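Long-range contacts in response regulator (Caulobacter vibrioides, PDB 3N0R), which probably controls the general stress response as an anti-anti-sigma factor, its receiver domain governing whether its sigma-like domain can bind the anti-sigma factor: residues L70-H81 / E126-L137; L159-D168 / G184-T193. The protein carries 1 engineered substitution. One frame throughout, in Å; residues are numbered along the deposited sequence. Where two conformers were deposited one is given.

Interaction 1: residues L70-H81 / E126-L137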
loop_
_atom_site.group_PDB
_atom_site.type_symbol
_atom_site.label_atom_id
_atom_site.label_comp_id
_atom_site.label_asym_id
_atom_site.label_seq_id
_atom_site.Cartn_x
_atom_site.Cartn_y
_atom_site.Cartn_z
ATOM N N LEU A 70 -6.746 20.476 11.631
ATOM C CA LEU A 70 -6.045 19.756 10.575
ATOM C C LEU A 70 -7.056 19.503 9.474
ATOM O O LEU A 70 -8.258 19.505 9.729
ATOM C CB LEU A 70 -5.499 18.420 11.095
ATOM C CG LEU A 70 -4.404 18.493 12.159
ATOM C CD1 LEU A 70 -4.081 17.107 12.726
ATOM C CD2 LEU A 70 -3.150 19.162 11.594
ATOM N N SER A 71 -6.588 19.278 8.252
ATOM C CA SER A 71 -7.493 18.852 7.195
ATOM C C SER A 71 -8.125 17.535 7.625
ATOM O O SER A 71 -7.505 16.753 8.350
ATOM C CB SER A 71 -6.742 18.655 5.880
ATOM O OG SER A 71 -5.887 17.521 5.950
ATOM N N PRO A 72 -9.358 17.278 7.179
ATOM C CA PRO A 72 -9.966 15.999 7.558
ATOM C C PRO A 72 -9.112 14.791 7.168
ATOM O O PRO A 72 -9.084 13.822 7.925
ATOM C CB PRO A 72 -11.295 16.015 6.797
ATOM C CG PRO A 72 -11.632 17.472 6.689
ATOM C CD PRO A 72 -10.313 18.169 6.492
ATOM N N ARG A 73 -8.422 14.828 6.029
ATOM C CA ARG A 73 -7.609 13.682 5.633
ATOM C C ARG A 73 -6.482 13.440 6.642
ATOM O O ARG A 73 -6.299 12.322 7.123
ATOM C CB ARG A 73 -7.039 13.834 4.216
ATOM C CG ARG A 73 -6.460 12.524 3.688
ATOM C CD ARG A 73 -5.574 12.685 2.455
ATOM N NE ARG A 73 -5.160 11.367 1.978
ATOM C CZ ARG A 73 -4.040 11.110 1.307
ATOM N NH1 ARG A 73 -3.192 12.087 1.012
ATOM N NH2 ARG A 73 -3.772 9.866 0.933
ATOM N N VAL A 74 -5.735 14.488 6.966
ATOM C CA VAL A 74 -4.656 14.359 7.938
ATOM C C VAL A 74 -5.222 13.927 9.298
ATOM O O VAL A 74 -4.670 13.047 9.965
ATOM C CB VAL A 74 -3.840 15.654 8.052
ATOM C CG1 VAL A 74 -2.861 15.578 9.206
ATOM C CG2 VAL A 74 -3.118 15.931 6.736
ATOM N N ALA A 75 -6.321 14.555 9.713
ATOM C CA ALA A 75 -6.937 14.235 10.998
ATOM C C ALA A 75 -7.378 12.777 11.086
ATOM O O ALA A 75 -7.256 12.151 12.137
ATOM C CB ALA A 75 -8.109 15.160 11.278
ATOM N N LEU A 76 -7.909 12.242 9.991
ATOM C CA LEU A 76 -8.339 10.845 9.958
ATOM C C LEU A 76 -7.140 9.917 10.147
ATOM O O LEU A 76 -7.206 8.958 10.913
ATOM C CB LEU A 76 -9.024 10.544 8.626
ATOM C CG LEU A 76 -9.337 9.072 8.333
ATOM C CD1 LEU A 76 -10.223 8.460 9.405
ATOM C CD2 LEU A 76 -9.970 8.925 6.949
ATOM N N TYR A 77 -6.050 10.185 9.433
ATOM C CA TYR A 77 -4.861 9.355 9.598
ATOM C C TYR A 77 -4.293 9.470 11.012
ATOM O O TYR A 77 -3.809 8.489 11.574
ATOM C CB TYR A 77 -3.796 9.667 8.538
ATOM C CG TYR A 77 -4.035 9.055 7.163
ATOM C CD1 TYR A 77 -5.031 9.548 6.330
ATOM C CD2 TYR A 77 -3.226 8.027 6.671
ATOM C CE1 TYR A 77 -5.238 9.023 5.064
ATOM C CE2 TYR A 77 -3.431 7.499 5.395
ATOM C CZ TYR A 77 -4.435 8.011 4.595
ATOM O OH TYR A 77 -4.646 7.507 3.322
ATOM N N ARG A 78 -4.339 10.668 11.597
ATOM C CA ARG A 78 -3.886 10.832 12.970
ATOM C C ARG A 78 -4.694 9.951 13.931
ATOM O O ARG A 78 -4.132 9.298 14.807
ATOM C CB ARG A 78 -3.961 12.305 13.366
ATOM C CG ARG A 78 -3.523 12.597 14.777
ATOM C CD ARG A 78 -3.536 14.102 15.040
ATOM N NE ARG A 78 -3.096 14.420 16.394
ATOM C CZ ARG A 78 -3.117 15.637 16.925
ATOM N NH1 ARG A 78 -3.560 16.668 16.216
ATOM N NH2 ARG A 78 -2.691 15.826 18.167
ATOM N N VAL A 79 -6.014 9.931 13.766
ATOM C CA VAL A 79 -6.869 9.071 14.580
ATOM C C VAL A 79 -6.504 7.595 14.384
ATOM O O VAL A 79 -6.387 6.840 15.349
ATOM C CB VAL A 79 -8.358 9.336 14.273
ATOM C CG1 VAL A 79 -9.229 8.192 14.765
ATOM C CG2 VAL A 79 -8.776 10.670 14.902
ATOM N N PHE A 80 -6.319 7.189 13.130
ATOM C CA PHE A 80 -5.921 5.815 12.833
ATOM C C PHE A 80 -4.630 5.453 13.577
ATOM O O PHE A 80 -4.517 4.384 14.169
ATOM C CB PHE A 80 -5.728 5.666 11.324
ATOM C CG PHE A 80 -5.375 4.269 10.889
ATOM C CD1 PHE A 80 -4.052 3.843 10.894
ATOM C CD2 PHE A 80 -6.360 3.374 10.487
ATOM C CE1 PHE A 80 -3.718 2.563 10.494
ATOM C CE2 PHE A 80 -6.032 2.090 10.071
ATOM C CZ PHE A 80 -4.720 1.675 10.089
ATOM N N HIS A 81 -3.663 6.369 13.566
ATOM C CA HIS A 81 -2.401 6.143 14.261
ATOM C C HIS A 81 -2.540 6.098 15.780
ATOM O O HIS A 81 -1.850 5.327 16.444
ATOM C CB HIS A 81 -1.381 7.194 13.836
ATOM C CG HIS A 81 -0.669 6.846 12.573
ATOM N ND1 HIS A 81 0.684 6.594 12.553
ATOM C CD2 HIS A 81 -1.109 6.664 11.304
ATOM C CE1 HIS A 81 1.055 6.278 11.326
ATOM N NE2 HIS A 81 -0.012 6.293 10.548
ATOM N N GLU A 126 1.085 7.603 0.053
ATOM C CA GLU A 126 -0.134 8.368 0.265
ATOM C C GLU A 126 -0.030 9.831 -0.159
ATOM O O GLU A 126 -1.039 10.524 -0.245
ATOM C CB GLU A 126 -0.576 8.253 1.723
ATOM C CG GLU A 126 -0.914 6.810 2.104
ATOM C CD GLU A 126 -2.014 6.229 1.234
ATOM O OE1 GLU A 126 -3.063 6.890 1.119
ATOM O OE2 GLU A 126 -1.844 5.118 0.662
ATOM N N GLY A 127 1.184 10.302 -0.429
ATOM C CA GLY A 127 1.381 11.651 -0.926
ATOM C C GLY A 127 1.266 12.773 0.088
ATOM O O GLY A 127 1.122 13.930 -0.297
ATOM N N PHE A 128 1.345 12.466 1.379
ATOM C CA PHE A 128 1.411 13.534 2.370
ATOM C C PHE A 128 2.773 14.227 2.284
ATOM O O PHE A 128 3.791 13.594 1.973
ATOM C CB PHE A 128 1.217 12.977 3.784
ATOM C CG PHE A 128 -0.181 12.539 4.083
ATOM C CD1 PHE A 128 -1.197 13.471 4.190
ATOM C CD2 PHE A 128 -0.479 11.196 4.282
ATOM C CE1 PHE A 128 -2.488 13.074 4.481
ATOM C CE2 PHE A 128 -1.772 10.800 4.571
ATOM C CZ PHE A 128 -2.777 11.742 4.675
ATOM N N THR A 129 2.804 15.520 2.583
ATOM C CA THR A 129 4.079 16.211 2.752
ATOM C C THR A 129 4.731 15.730 4.051
ATOM O O THR A 129 4.051 15.182 4.928
ATOM C CB THR A 129 3.876 17.725 2.857
ATOM O OG1 THR A 129 3.182 18.013 4.074
ATOM C CG2 THR A 129 3.078 18.243 1.676
ATOM N N PRO A 130 6.054 15.931 4.192
ATOM C CA PRO A 130 6.693 15.571 5.461
ATOM C C PRO A 130 6.049 16.281 6.660
ATOM O O PRO A 130 5.899 15.672 7.714
ATOM C CB PRO A 130 8.150 16.004 5.261
ATOM C CG PRO A 130 8.351 15.921 3.771
ATOM C CD PRO A 130 7.033 16.338 3.169
ATOM N N THR A 131 5.649 17.537 6.507
ATOM C CA THR A 131 4.973 18.233 7.606
ATOM C C THR A 131 3.634 17.579 7.973
ATOM O O THR A 131 3.291 17.446 9.150
ATOM C CB THR A 131 4.758 19.716 7.276
ATOM O OG1 THR A 131 6.033 20.348 7.139
ATOM C CG2 THR A 131 3.992 20.414 8.389
ATOM N N GLU A 132 2.867 17.180 6.963
ATOM C CA GLU A 132 1.623 16.462 7.223
ATOM C C GLU A 132 1.892 15.126 7.915
ATOM O O GLU A 132 1.214 14.767 8.880
ATOM C CB GLU A 132 0.850 16.249 5.922
ATOM C CG GLU A 132 0.183 17.513 5.388
ATOM C CD GLU A 132 -0.419 17.325 4.005
ATOM O OE1 GLU A 132 0.124 16.556 3.181
ATOM O OE2 GLU A 132 -1.458 17.949 3.737
ATOM N N ALA A 133 2.875 14.385 7.417
ATOM C CA ALA A 133 3.234 13.111 8.032
ATOM C C ALA A 133 3.639 13.296 9.506
ATOM O O ALA A 133 3.309 12.460 10.353
ATOM C CB ALA A 133 4.337 12.420 7.239
ATOM N N ALA A 134 4.326 14.397 9.810
ATOM C CA ALA A 134 4.711 14.705 11.179
ATOM C C ALA A 134 3.502 14.865 12.105
ATOM O O ALA A 134 3.548 14.449 13.262
ATOM C CB ALA A 134 5.580 15.954 11.212
ATOM N N GLN A 135 2.423 15.463 11.606
ATOM C CA GLN A 135 1.183 15.601 12.381
ATOM C C GLN A 135 0.573 14.244 12.654
ATOM O O GLN A 135 0.041 13.989 13.728
ATOM C CB GLN A 135 0.129 16.423 11.639
ATOM C CG GLN A 135 0.610 17.729 11.085
ATOM C CD GLN A 135 1.374 18.539 12.100
ATOM O OE1 GLN A 135 0.931 18.727 13.239
ATOM N NE2 GLN A 135 2.528 19.035 11.694
ATOM N N ILE A 136 0.643 13.369 11.662
ATOM C CA ILE A 136 0.049 12.047 11.780
ATOM C C ILE A 136 0.823 11.198 12.776
ATOM O O ILE A 136 0.228 10.480 13.588
ATOM C CB ILE A 136 -0.022 11.371 10.401
ATOM C CG1 ILE A 136 -0.999 12.140 9.499
ATOM C CG2 ILE A 136 -0.434 9.907 10.531
ATOM C CD1 ILE A 136 -0.892 11.802 8.034
ATOM N N LEU A 137 2.150 11.300 12.718
ATOM C CA LEU A 137 3.048 10.530 13.579
ATOM C C LEU A 137 3.270 11.190 14.936
ATOM O O LEU A 137 3.836 10.575 15.838
ATOM C CB LEU A 137 4.398 10.353 12.882
ATOM C CG LEU A 137 4.333 9.500 11.619
ATOM C CD1 LEU A 137 5.581 9.728 10.777
ATOM C CD2 LEU A 137 4.180 8.042 11.992
HETATM O O HOH W 1 -3.603 18.790 5.061
#

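Interaction 2: residues L159-D168 / G184-T193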
loop_
_atom_site.group_PDB
_atom_site.type_symbol
_atom_site.label_atom_id
_atom_site.label_comp_id
_atom_site.label_asym_id
_atom_site.label_seq_id
_atom_site.Cartn_x
_atom_site.Cartn_y
_atom_site.Cartn_z
ATOM N N LEU A 159 16.635 -7.005 -2.361
ATOM C CA LEU A 159 17.348 -7.689 -3.435
ATOM C C LEU A 159 16.646 -7.563 -4.775
ATOM O O LEU A 159 15.410 -7.616 -4.863
ATOM C CB LEU A 159 17.541 -9.168 -3.112
ATOM C CG LEU A 159 18.330 -9.447 -1.839
ATOM C CD1 LEU A 159 18.495 -10.947 -1.706
ATOM C CD2 LEU A 159 19.677 -8.740 -1.872
ATOM N N ALA A 160 17.440 -7.404 -5.831
ATOM C CA ALA A 160 16.901 -7.412 -7.186
ATOM C C ALA A 160 16.144 -8.711 -7.416
ATOM O O ALA A 160 16.612 -9.797 -7.050
ATOM C CB ALA A 160 18.021 -7.277 -8.210
ATOM N N THR A 161 14.989 -8.605 -8.046
ATOM C CA THR A 161 14.233 -9.796 -8.369
ATOM C C THR A 161 13.743 -9.748 -9.805
ATOM O O THR A 161 13.902 -8.739 -10.504
ATOM C CB THR A 161 13.081 -10.012 -7.372
ATOM O OG1 THR A 161 12.517 -11.320 -7.540
ATOM C CG2 THR A 161 12.017 -8.939 -7.523
ATOM N N GLU A 162 13.173 -10.861 -10.243
ATOM C CA GLU A 162 12.623 -10.960 -11.583
ATOM C C GLU A 162 11.157 -10.568 -11.571
ATOM O O GLU A 162 10.386 -11.047 -10.738
ATOM C CB GLU A 162 12.783 -12.384 -12.112
ATOM C CG GLU A 162 14.227 -12.788 -12.305
ATOM C CD GLU A 162 14.374 -14.173 -12.897
ATOM O OE1 GLU A 162 13.343 -14.794 -13.233
ATOM O OE2 GLU A 162 15.525 -14.638 -13.025
ATOM N N VAL A 163 10.782 -9.692 -12.493
ATOM C CA VAL A 163 9.448 -9.115 -12.509
ATOM C C VAL A 163 8.747 -9.374 -13.831
ATOM O O VAL A 163 9.308 -9.118 -14.903
ATOM C CB VAL A 163 9.519 -7.596 -12.259
ATOM C CG1 VAL A 163 8.127 -7.003 -12.210
ATOM C CG2 VAL A 163 10.276 -7.319 -10.963
ATOM N N LEU A 164 7.515 -9.873 -13.747
ATOM C CA LEU A 164 6.636 -10.005 -14.912
ATOM C C LEU A 164 5.595 -8.894 -14.869
ATOM O O LEU A 164 4.977 -8.651 -13.823
ATOM C CB LEU A 164 5.927 -11.364 -14.880
ATOM C CG LEU A 164 4.810 -11.566 -15.905
ATOM C CD1 LEU A 164 5.364 -11.531 -17.330
ATOM C CD2 LEU A 164 4.104 -12.889 -15.656
ATOM N N ILE A 165 5.417 -8.212 -15.996
ATOM C CA ILE A 165 4.380 -7.195 -16.121
ATOM C C ILE A 165 3.285 -7.731 -17.038
ATOM O O ILE A 165 3.585 -8.285 -18.094
ATOM C CB ILE A 165 4.971 -5.887 -16.703
ATOM C CG1 ILE A 165 6.007 -5.297 -15.741
ATOM C CG2 ILE A 165 3.860 -4.878 -17.020
ATOM C CD1 ILE A 165 6.922 -4.299 -16.368
ATOM N N ILE A 166 2.025 -7.583 -16.628
ATOM C CA ILE A 166 0.886 -7.949 -17.470
ATOM C C ILE A 166 0.066 -6.688 -17.731
ATOM O O ILE A 166 -0.656 -6.199 -16.859
ATOM C CB ILE A 166 0.009 -9.065 -16.846
ATOM C CG1 ILE A 166 0.871 -10.240 -16.353
ATOM C CG2 ILE A 166 -1.043 -9.530 -17.848
ATOM C CD1 ILE A 166 0.113 -11.264 -15.514
ATOM N N GLU A 167 0.228 -6.141 -18.928
ATOM C CA GLU A 167 -0.334 -4.847 -19.275
ATOM C C GLU A 167 -0.386 -4.758 -20.785
ATOM O O GLU A 167 0.613 -5.014 -21.456
ATOM C CB GLU A 167 0.553 -3.727 -18.716
ATOM C CG GLU A 167 0.090 -2.330 -19.082
ATOM C CD GLU A 167 -1.302 -2.039 -18.581
ATOM O OE1 GLU A 167 -2.215 -1.858 -19.412
ATOM O OE2 GLU A 167 -1.485 -2.000 -17.348
ATOM N N ASP A 168 -1.541 -4.389 -21.326
ATOM C CA ASP A 168 -1.683 -4.294 -22.780
ATOM C C ASP A 168 -1.644 -2.865 -23.321
ATOM O O ASP A 168 -1.457 -2.666 -24.514
ATOM C CB ASP A 168 -2.926 -5.046 -23.284
ATOM C CG ASP A 168 -4.212 -4.533 -22.682
ATOM O OD1 ASP A 168 -4.173 -3.796 -21.677
ATOM O OD2 ASP A 168 -5.280 -4.892 -23.219
ATOM N N GLY A 184 16.188 -1.204 -9.912
ATOM C CA GLY A 184 17.210 -2.232 -9.903
ATOM C C GLY A 184 16.712 -3.642 -10.174
ATOM O O GLY A 184 17.508 -4.583 -10.137
ATOM N N HIS A 185 15.423 -3.797 -10.466
ATOM C CA HIS A 185 14.871 -5.125 -10.711
ATOM C C HIS A 185 14.984 -5.515 -12.178
ATOM O O HIS A 185 15.244 -4.678 -13.039
ATOM C CB HIS A 185 13.422 -5.203 -10.227
ATOM C CG HIS A 185 13.288 -5.005 -8.753
ATOM N ND1 HIS A 185 13.861 -5.865 -7.842
ATOM C CD2 HIS A 185 12.676 -4.037 -8.030
ATOM C CE1 HIS A 185 13.607 -5.433 -6.618
ATOM N NE2 HIS A 185 12.882 -4.330 -6.704
ATOM N N ASP A 186 14.775 -6.798 -12.453
ATOM C CA ASP A 186 14.953 -7.355 -13.790
ATOM C C ASP A 186 13.600 -7.727 -14.371
ATOM O O ASP A 186 12.977 -8.683 -13.924
ATOM C CB ASP A 186 15.835 -8.606 -13.674
ATOM C CG ASP A 186 16.072 -9.303 -14.996
ATOM O OD1 ASP A 186 15.967 -8.658 -16.061
ATOM O OD2 ASP A 186 16.395 -10.512 -14.961
ATOM N N VAL A 187 13.141 -6.975 -15.357
ATOM C CA VAL A 187 11.886 -7.295 -16.023
ATOM C C VAL A 187 12.135 -8.419 -17.003
ATOM O O VAL A 187 12.890 -8.260 -17.951
ATOM C CB VAL A 187 11.292 -6.071 -16.746
ATOM C CG1 VAL A 187 10.065 -6.461 -17.575
ATOM C CG2 VAL A 187 10.920 -5.009 -15.717
ATOM N N THR A 188 11.513 -9.564 -16.765
ATOM C CA THR A 188 11.765 -10.716 -17.616
ATOM C C THR A 188 10.765 -10.864 -18.763
ATOM O O THR A 188 11.051 -11.556 -19.724
ATOM C CB THR A 188 11.799 -11.996 -16.807
ATOM O OG1 THR A 188 10.563 -12.124 -16.104
ATOM C CG2 THR A 188 12.967 -11.974 -15.814
ATOM N N ASP A 189 9.597 -10.231 -18.660
ATOM C CA ASP A 189 8.676 -10.171 -19.792
ATOM C C ASP A 189 7.572 -9.164 -19.508
ATOM O O ASP A 189 7.351 -8.762 -18.360
ATOM C CB ASP A 189 8.069 -11.546 -20.116
ATOM C CG ASP A 189 7.739 -11.724 -21.605
ATOM O OD1 ASP A 189 7.782 -10.755 -22.389
ATOM O OD2 ASP A 189 7.436 -12.870 -22.000
ATOM N N ILE A 190 6.913 -8.748 -20.585
ATOM C CA ILE A 190 5.715 -7.926 -20.532
ATOM C C ILE A 190 4.687 -8.623 -21.405
ATOM O O ILE A 190 4.867 -8.739 -22.619
ATOM C CB ILE A 190 5.946 -6.493 -21.048
ATOM C CG1 ILE A 190 7.092 -5.816 -20.283
ATOM C CG2 ILE A 190 4.642 -5.698 -20.970
ATOM C CD1 ILE A 190 7.394 -4.418 -20.762
ATOM N N ALA A 191 3.622 -9.102 -20.777
ATOM C CA ALA A 191 2.577 -9.851 -21.459
ATOM C C ALA A 191 1.373 -8.957 -21.697
ATOM O O ALA A 191 0.946 -8.241 -20.785
ATOM C CB ALA A 191 2.173 -11.038 -20.609
ATOM N N ALA A 192 0.821 -9.008 -22.907
ATOM C CA ALA A 192 -0.332 -8.185 -23.265
ATOM C C ALA A 192 -1.653 -8.920 -23.090
ATOM O O ALA A 192 -2.715 -8.307 -23.136
ATOM C CB ALA A 192 -0.207 -7.677 -24.699
ATOM N N THR A 193 -1.591 -10.235 -22.922
ATOM C CA THR A 193 -2.791 -11.055 -22.783
ATOM C C THR A 193 -2.596 -12.079 -21.678
ATOM O O THR A 193 -1.476 -12.323 -21.234
ATOM C CB THR A 193 -3.113 -11.827 -24.079
ATOM O OG1 THR A 193 -2.129 -12.849 -24.280
ATOM C CG2 THR A 193 -3.141 -10.894 -25.288
HETATM O O HOH W 2 10.613 -14.135 -14.266
HETATM O O HOH W 3 -5.110 -7.584 -24.177
#

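Interaction 1: residues L70-H81 / E126-L137
Two nitrogens of one guanidinium close end-on upon a single backbone oxygen: Arg73 NH1 lies 2.9 Å and Arg73 NH2 3.0 Å from Glu126 O. The oxygen sits in the guanidinium plane; NH2 comes in on a lone pair, while NH1 is tilted from the carbonyl plane. Arg73 NH2 also forms a salt bridge with Glu126 OE1, 3.1 Å away. Tyr77 OH donates to Glu126 OE1 at 2.8 Å, from above the carboxylate plane, and the other carboxylate oxygen pairs with Arg36. A kink in the Glu126 chain (chi2 -58°) brings the carboxylate round to these partners, which would favour its ionised form despite burial.

Phe128 is clamped on three sides. The Arg73 guanidinium lies flat over one face in an off-centre cation-pi stack, Ile136 CD1 presses on the centre of the opposite face, and the ring edge points into the face of Tyr77 in a T-shaped pair with planes 80° apart. Val74 CG2 adds an apolar touch, 3.7 Å from Phe128 CE1.

The helices concerned, 72-81 and 130-137, cross at -38° and bring the sigma2 part of the protein against its sigma-like part. A capping box of Thr129 and Glu132 starts the second helix, probably the first helix of a sigma-region-4-like helix-turn-helix continued by 141-156.

Farther along, Ile136 CG2 sits over the His81 ring, 3.4 Å from His81 CD2, a CH-pi contact; His81 NE2 bonds to Tyr37. Near the helix starts, a water links Ser71 OG with Glu132 OE2, donating to the carboxylate.

Interaction 2: residues L159-D168 / G184-T193
Val163 and Ile165 meet the 186-191 strand through their backbones in parallel pairing. Val163 N reaches Asp186 O at 2.8 Å and Val163 O receives Thr188 N; two residues on, Ile165 N bonds to Asp189 O and Ile165 O accepts Ala191 N at 2.8 Å. Across this interval 186-191 uses one residue more than its partner, a beta bulge at Thr188. Glu167 N then donates to Ala191 O.

The closely packed side is the one with Val163, Ile165, Val187 and Ile190. Ile165 sends its two branches to different neighbours: CD1 runs to Val187 CG1, 4.0 Å away, and CG2, anti to the backbone N (chi1 -64° for CG1), lies alongside Ile190 CG2 at 4.1 Å. Before the strands, the His185 ring turns its edge to the preceding loop, its ND1 accepting from Thr161 N at 3.0 Å close to the ring plane, while Val163 CG2 touches His185 CB.

On the other face the packing is looser and wetter only at the end with Glu162, Asp186 and Thr188. Thr188 CG2 crosses the Glu162 chain at about a right angle, 3.7 Å from Glu162 CB, and a water joins Glu162 OE1 to Thr188 OG1. Glu162 and Asp186 run side by side without their carboxylates meeting; Glu162 OE1 forms a salt bridge with Arg204. Past the strand ends, a second water donates to both Asp168 OD2 and Ala192 O.

This is the first beta-alpha-beta unit of the receiver fold. The crossover helix 170-182 covers Ile165 and Val187, helix 194-203 lies against Leu164 and Ala191 on the other face, and strand 208-212 continues the sheet beyond 162-166, leaving 186-191 outermost.

Interaction 1 and interaction 2 belong to the two functional halves of the protein and lie on opposite sides of the chain's centre. Their centres are 34 Å apart and their nearest atoms about 18 Å apart, so neither touches the other, and along the chain the first closes before the second opens. Interaction 1 joins two helices and the loop leading into the second, linking the sigma2 and sigma-like regions; interaction 2 is parallel sheet in the receiver. The latter runs up to the phosphorylation region: Glu167, at its end, has its carboxylate close to that of Asp212, the predicted phosphoacceptor, which is unmodified here. An effect of phosphorylation on interaction 1, if there is one, would probably be indirect.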